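Local coordinates for TfuA domain-containing protein (Methanosarcina acetivorans, PDB 6XP8) that takes part in peptide backbone thioamidation, probably acting together with a YcaO enzyme to deliver sulfur to the peptide, at residues A[55-60]-A[80-85]; A[61-66]-A[87-92]. All coordinates share one frame; numbering follows the deposited sequence.

Contact 1. Residues A[55-60]-A[80-85]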
loop_
_atom_site.group_PDB
_atom_site.type_symbol
_atom_site.label_atom_id
_atom_site.label_comp_id
_atom_site.label_asym_id
_atom_site.label_seq_id
_atom_site.Cartn_x
_atom_site.Cartn_y
_atom_site.Cartn_z
ATOM N N ALA A 55 4.050 11.091 -13.605
ATOM C CA ALA A 55 4.568 11.473 -12.302
ATOM C C ALA A 55 5.116 10.312 -11.461
ATOM O O ALA A 55 5.636 10.545 -10.379
ATOM C CB ALA A 55 3.490 12.231 -11.532
ATOM N N ALA A 56 5.008 9.074 -11.948
ATOM C CA ALA A 56 5.446 7.907 -11.166
ATOM C C ALA A 56 6.964 7.817 -11.061
ATOM O O ALA A 56 7.675 8.141 -12.019
ATOM C CB ALA A 56 4.870 6.620 -11.744
ATOM N N VAL A 57 7.448 7.372 -9.898
ATOM C CA VAL A 57 8.884 7.140 -9.688
ATOM C C VAL A 57 9.393 6.103 -10.702
ATOM O O VAL A 57 8.776 5.056 -10.879
ATOM C CB VAL A 57 9.207 6.753 -8.209
ATOM C CG1 VAL A 57 8.552 5.440 -7.784
ATOM C CG2 VAL A 57 10.712 6.727 -7.964
ATOM N N GLY A 58 10.493 6.421 -11.382
ATOM C CA GLY A 58 10.990 5.575 -12.471
ATOM C C GLY A 58 12.052 4.592 -12.019
ATOM O O GLY A 58 12.732 4.830 -11.013
ATOM N N HIS A 59 12.184 3.488 -12.763
ATOM C CA HIS A 59 13.244 2.497 -12.519
ATOM C C HIS A 59 14.631 3.135 -12.545
ATOM O O HIS A 59 15.466 2.833 -11.691
ATOM C CB HIS A 59 13.194 1.335 -13.527
ATOM C CG HIS A 59 11.980 0.462 -13.408
ATOM N ND1 HIS A 59 11.734 -0.576 -14.280
ATOM C CD2 HIS A 59 10.944 0.473 -12.533
ATOM C CE1 HIS A 59 10.602 -1.170 -13.946
ATOM N NE2 HIS A 59 10.101 -0.551 -12.892
ATOM N N ARG A 60 14.860 4.013 -13.526
ATOM C CA ARG A 60 16.122 4.755 -13.672
ATOM C C ARG A 60 16.534 5.491 -12.384
ATOM O O ARG A 60 17.706 5.457 -11.991
ATOM C CB ARG A 60 16.037 5.697 -14.898
ATOM C CG ARG A 60 16.923 6.941 -14.896
ATOM C CD ARG A 60 18.350 6.674 -15.362
ATOM N NE ARG A 60 19.270 7.707 -14.873
ATOM C CZ ARG A 60 20.586 7.560 -14.709
ATOM N NH1 ARG A 60 21.196 6.412 -14.992
ATOM N NH2 ARG A 60 21.301 8.579 -14.253
ATOM N N ALA A 80 6.030 -1.639 -2.908
ATOM C CA ALA A 80 5.831 -3.077 -3.143
ATOM C C ALA A 80 5.916 -3.423 -4.630
ATOM O O ALA A 80 6.575 -4.394 -5.005
ATOM C CB ALA A 80 4.503 -3.530 -2.564
ATOM N N LEU A 81 5.260 -2.611 -5.458
ATOM C CA LEU A 81 5.272 -2.778 -6.906
ATOM C C LEU A 81 6.689 -2.639 -7.469
ATOM O O LEU A 81 7.160 -3.521 -8.190
ATOM C CB LEU A 81 4.303 -1.788 -7.576
ATOM C CG LEU A 81 4.122 -1.875 -9.100
ATOM C CD1 LEU A 81 3.537 -3.215 -9.520
ATOM C CD2 LEU A 81 3.240 -0.729 -9.577
ATOM N N ARG A 82 7.368 -1.546 -7.123
ATOM C CA ARG A 82 8.738 -1.316 -7.596
ATOM C C ARG A 82 9.741 -2.353 -7.084
ATOM O O ARG A 82 10.621 -2.786 -7.839
ATOM C CB ARG A 82 9.211 0.106 -7.271
ATOM C CG ARG A 82 8.538 1.197 -8.089
ATOM C CD ARG A 82 9.028 1.263 -9.528
ATOM N NE ARG A 82 8.316 2.326 -10.232
ATOM C CZ ARG A 82 7.228 2.161 -10.980
ATOM N NH1 ARG A 82 6.705 0.953 -11.182
ATOM N NH2 ARG A 82 6.659 3.220 -11.539
ATOM N N ALA A 83 9.600 -2.773 -5.826
ATOM C CA ALA A 83 10.495 -3.798 -5.285
ATOM C C ALA A 83 10.333 -5.129 -6.027
ATOM O O ALA A 83 11.321 -5.822 -6.272
ATOM C CB ALA A 83 10.311 -3.972 -3.790
ATOM N N SER A 84 9.101 -5.452 -6.430
ATOM C CA SER A 84 8.847 -6.661 -7.220
ATOM C C SER A 84 9.499 -6.600 -8.607
ATOM O O SER A 84 9.831 -7.639 -9.191
ATOM C CB SER A 84 7.347 -6.942 -7.338
ATOM O OG SER A 84 6.723 -6.115 -8.306
ATOM N N GLU A 85 9.676 -5.382 -9.116
ATOM C CA GLU A 85 10.296 -5.148 -10.423
ATOM C C GLU A 85 11.813 -5.020 -10.353
ATOM O O GLU A 85 12.500 -5.279 -11.348
ATOM C CB GLU A 85 9.707 -3.897 -11.089
ATOM C CG GLU A 85 8.211 -3.977 -11.364
ATOM C CD GLU A 85 7.541 -2.622 -11.541
ATOM O OE1 GLU A 85 8.155 -1.577 -11.236
ATOM O OE2 GLU A 85 6.374 -2.601 -11.986
#
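Val57 O receives two N-H groups from a single side chain: Arg82 turns its guanidinium side-on, giving NE at 2.8 Å and NH2 at 2.9 Å from that one oxygen. This side-on, two-nitrogen grip ties the turn that leads into helix 59-67, with Gly58 at its N-cap, to helix 78-86; the contact thus joins the helices of two successive beta-alpha-beta crossovers in a parallel alpha/beta domain. The two donors reach the carbonyl differently. NH2 lies nearly along the C=O axis, whereas NE sits above the carbonyl plane, and the oxygen itself stays close to the guanidinium plane. Both N-H...O bonds are somewhat bent, as expected when two N-H groups share one acceptor. A bend at chi2 (-74°) in the Arg82 chain accompanies this reach toward Val57. Around the grip, the methyl CB of Ala56 meets the guanidinium edge, and Val57 CG1 lies alongside NE, the two side chains running in opposite directions.

A second acceptor, Glu85 OE1, is also shared by two donors. On its syn lone pair it takes NH1 of Arg82 at 2.9 Å, a salt bridge within the helix. From above the carboxylate plane comes NE2 of His59 at 2.8 Å, a His-carboxylate hydrogen bond with a fairly straight N-H...O angle of 158°. The three bonds made by NE, NH2 and NH1 should fix the guanidinium's rotation, while the carboxylate and arginine charges would partly offset each other. Glu85 would also favour a proton on NE2, although the nearby Arg82 would disfavour a positive charge on the imidazole. The ring and guanidinium planes are 83° apart, and the ring's edge atom His59 CD2 touches Arg82 CD at 3.7 Å.

Contact 2. Residues A[61-66]-A[87-92]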
loop_
_atom_site.group_PDB
_atom_site.type_symbol
_atom_site.label_atom_id
_atom_site.label_comp_id
_atom_site.label_asym_id
_atom_site.label_seq_id
_atom_site.Cartn_x
_atom_site.Cartn_y
_atom_site.Cartn_z
ATOM N N GLU A 61 15.559 6.123 -11.730
ATOM C CA GLU A 61 15.777 6.867 -10.486
ATOM C C GLU A 61 16.201 5.968 -9.329
ATOM O O GLU A 61 17.108 6.319 -8.569
ATOM C CB GLU A 61 14.504 7.591 -10.076
ATOM C CG GLU A 61 13.952 8.558 -11.100
ATOM C CD GLU A 61 12.696 9.212 -10.592
ATOM O OE1 GLU A 61 12.738 9.764 -9.475
ATOM O OE2 GLU A 61 11.678 9.165 -11.302
ATOM N N ILE A 62 15.523 4.827 -9.200
ATOM C CA ILE A 62 15.811 3.855 -8.143
ATOM C C ILE A 62 17.200 3.253 -8.386
ATOM O O ILE A 62 18.020 3.202 -7.464
ATOM C CB ILE A 62 14.690 2.788 -8.011
ATOM C CG1 ILE A 62 13.421 3.445 -7.436
ATOM C CG2 ILE A 62 15.130 1.615 -7.131
ATOM C CD1 ILE A 62 12.121 2.753 -7.797
ATOM N N LEU A 63 17.464 2.850 -9.630
ATOM C CA LEU A 63 18.774 2.309 -10.016
ATOM C C LEU A 63 19.930 3.282 -9.783
ATOM O O LEU A 63 21.011 2.853 -9.363
ATOM C CB LEU A 63 18.764 1.808 -11.465
ATOM C CG LEU A 63 17.906 0.573 -11.774
ATOM C CD1 LEU A 63 17.802 0.352 -13.278
ATOM C CD2 LEU A 63 18.423 -0.679 -11.080
ATOM N N SER A 64 19.698 4.573 -10.040
ATOM C CA SER A 64 20.692 5.621 -9.767
ATOM C C SER A 64 21.051 5.666 -8.277
ATOM O O SER A 64 22.237 5.681 -7.916
ATOM C CB SER A 64 20.202 6.995 -10.248
ATOM O OG SER A 64 21.176 7.997 -9.996
ATOM N N ALA A 65 20.020 5.664 -7.429
ATOM C CA ALA A 65 20.186 5.634 -5.972
ATOM C C ALA A 65 20.985 4.411 -5.504
ATOM O O ALA A 65 21.912 4.548 -4.698
ATOM C CB ALA A 65 18.826 5.698 -5.279
ATOM N N LEU A 66 20.637 3.237 -6.033
ATOM C CA LEU A 66 21.321 1.980 -5.704
ATOM C C LEU A 66 22.793 1.997 -6.122
ATOM O O LEU A 66 23.656 1.555 -5.358
ATOM C CB LEU A 66 20.597 0.777 -6.329
ATOM C CG LEU A 66 19.195 0.429 -5.801
ATOM C CD1 LEU A 66 18.484 -0.495 -6.770
ATOM C CD2 LEU A 66 19.244 -0.177 -4.399
ATOM N N ASP A 87 13.959 -6.025 -7.390
ATOM C CA ASP A 87 14.649 -6.791 -6.331
ATOM C C ASP A 87 15.933 -7.476 -6.790
ATOM O O ASP A 87 16.888 -7.590 -6.017
ATOM C CB ASP A 87 13.727 -7.786 -5.601
ATOM C CG ASP A 87 12.905 -8.672 -6.544
ATOM O OD1 ASP A 87 13.147 -8.698 -7.771
ATOM O OD2 ASP A 87 11.989 -9.352 -6.033
ATOM N N THR A 88 15.949 -7.903 -8.052
ATOM C CA THR A 88 17.133 -8.531 -8.657
ATOM C C THR A 88 18.280 -7.530 -8.871
ATOM O O THR A 88 19.430 -7.930 -9.085
ATOM C CB THR A 88 16.798 -9.246 -9.988
ATOM O OG1 THR A 88 16.262 -8.303 -10.923
ATOM C CG2 THR A 88 15.794 -10.381 -9.769
ATOM N N HIS A 89 17.954 -6.238 -8.790
ATOM C CA HIS A 89 18.913 -5.141 -8.958
ATOM C C HIS A 89 19.397 -4.516 -7.643
ATOM O O HIS A 89 20.227 -3.598 -7.654
ATOM C CB HIS A 89 18.308 -4.060 -9.854
ATOM C CG HIS A 89 18.199 -4.457 -11.292
ATOM N ND1 HIS A 89 17.025 -4.911 -11.852
ATOM C CD2 HIS A 89 19.117 -4.459 -12.288
ATOM C CE1 HIS A 89 17.225 -5.184 -13.129
ATOM N NE2 HIS A 89 18.486 -4.919 -13.418
ATOM N N GLY A 90 18.868 -4.997 -6.519
ATOM C CA GLY A 90 19.304 -4.536 -5.200
ATOM C C GLY A 90 18.258 -3.869 -4.325
ATOM O O GLY A 90 18.520 -3.613 -3.151
ATOM N N MET A 91 17.084 -3.572 -4.886
ATOM C CA MET A 91 15.980 -3.048 -4.074
ATOM C C MET A 91 15.452 -4.135 -3.138
ATOM O O MET A 91 15.223 -5.267 -3.554
ATOM C CB MET A 91 14.857 -2.473 -4.938
ATOM C CG MET A 91 13.814 -1.686 -4.151
ATOM S SD MET A 91 12.721 -0.777 -5.251
ATOM C CE MET A 91 11.438 -0.233 -4.122
ATOM N N VAL A 92 15.274 -3.768 -1.873
ATOM C CA VAL A 92 14.783 -4.678 -0.847
ATOM C C VAL A 92 13.267 -4.536 -0.795
ATOM O O VAL A 92 12.758 -3.435 -0.599
ATOM C CB VAL A 92 15.379 -4.335 0.545
ATOM C CG1 VAL A 92 14.850 -5.281 1.619
ATOM C CG2 VAL A 92 16.907 -4.358 0.515
#
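Ile62, the first residue of helical segment 61-66 to touch 87-92, directs its CG2 branch at the thioether of Met91, with CG2 3.9 Å from SD. The two side chains cross obliquely, and Met91 reaches the helix through an extended chain, CG anti to the backbone N (chi1 -169°). One residue on, Leu63 starts off along the flank of the helix, but its end comes nearer to 87-92: CD2 lies 3.6 Å from His89 CB and also meets CG of the imidazole, approaching the ring at an oblique angle. Leu66, a helical turn beyond Ile62 and Leu63, has the largest share of the contact and packs against backbone. Its two methyls divide the turn between them, CD1 lying 3.7 Å from His89 O and CD2 at the same distance from Gly90 O. Gly90 adopts a positive phi (119°) as the chain leaves the 3-10 segment 87-89; there a CB would crowd the carbonyl O of His89, so the reason for glycine lies in the backbone.

The contact thus packs helix 59-67 over the connection from helix 78-86 to edge strand 92-93 in the parallel sheet of an alpha/beta domain, while Val72 of the neighbouring strand touches both Leu66 and Met91. No hydrogen bond crosses between the segments, so the contact rests on van der Waals forces, which would constrain direction less than hydrogen bonds do.

In the fold
Helix 59-67 takes part in both contacts, its N-terminal end in contact 1 and its following turns in contact 2, against successive parts of the chain: helix 78-86, then the connection to strand 92-93. Contact 1 is polar and directional, while contact 2 is van der Waals packing with its partner mainly a turn. Neither is wholly core: each has two buried residues, but the centre of contact 2 lies about 19 Å from the centre of the chain, that of contact 1 about 13 Å, and only in contact 2 are touching residues exposed, His89 and Gly90. They meet where Arg82 CD packs on Ile62 CD1 (3.8 Å) and Met91 CE approaches Ala83 N (3.6 Å), linking the polar network to the apolar layer.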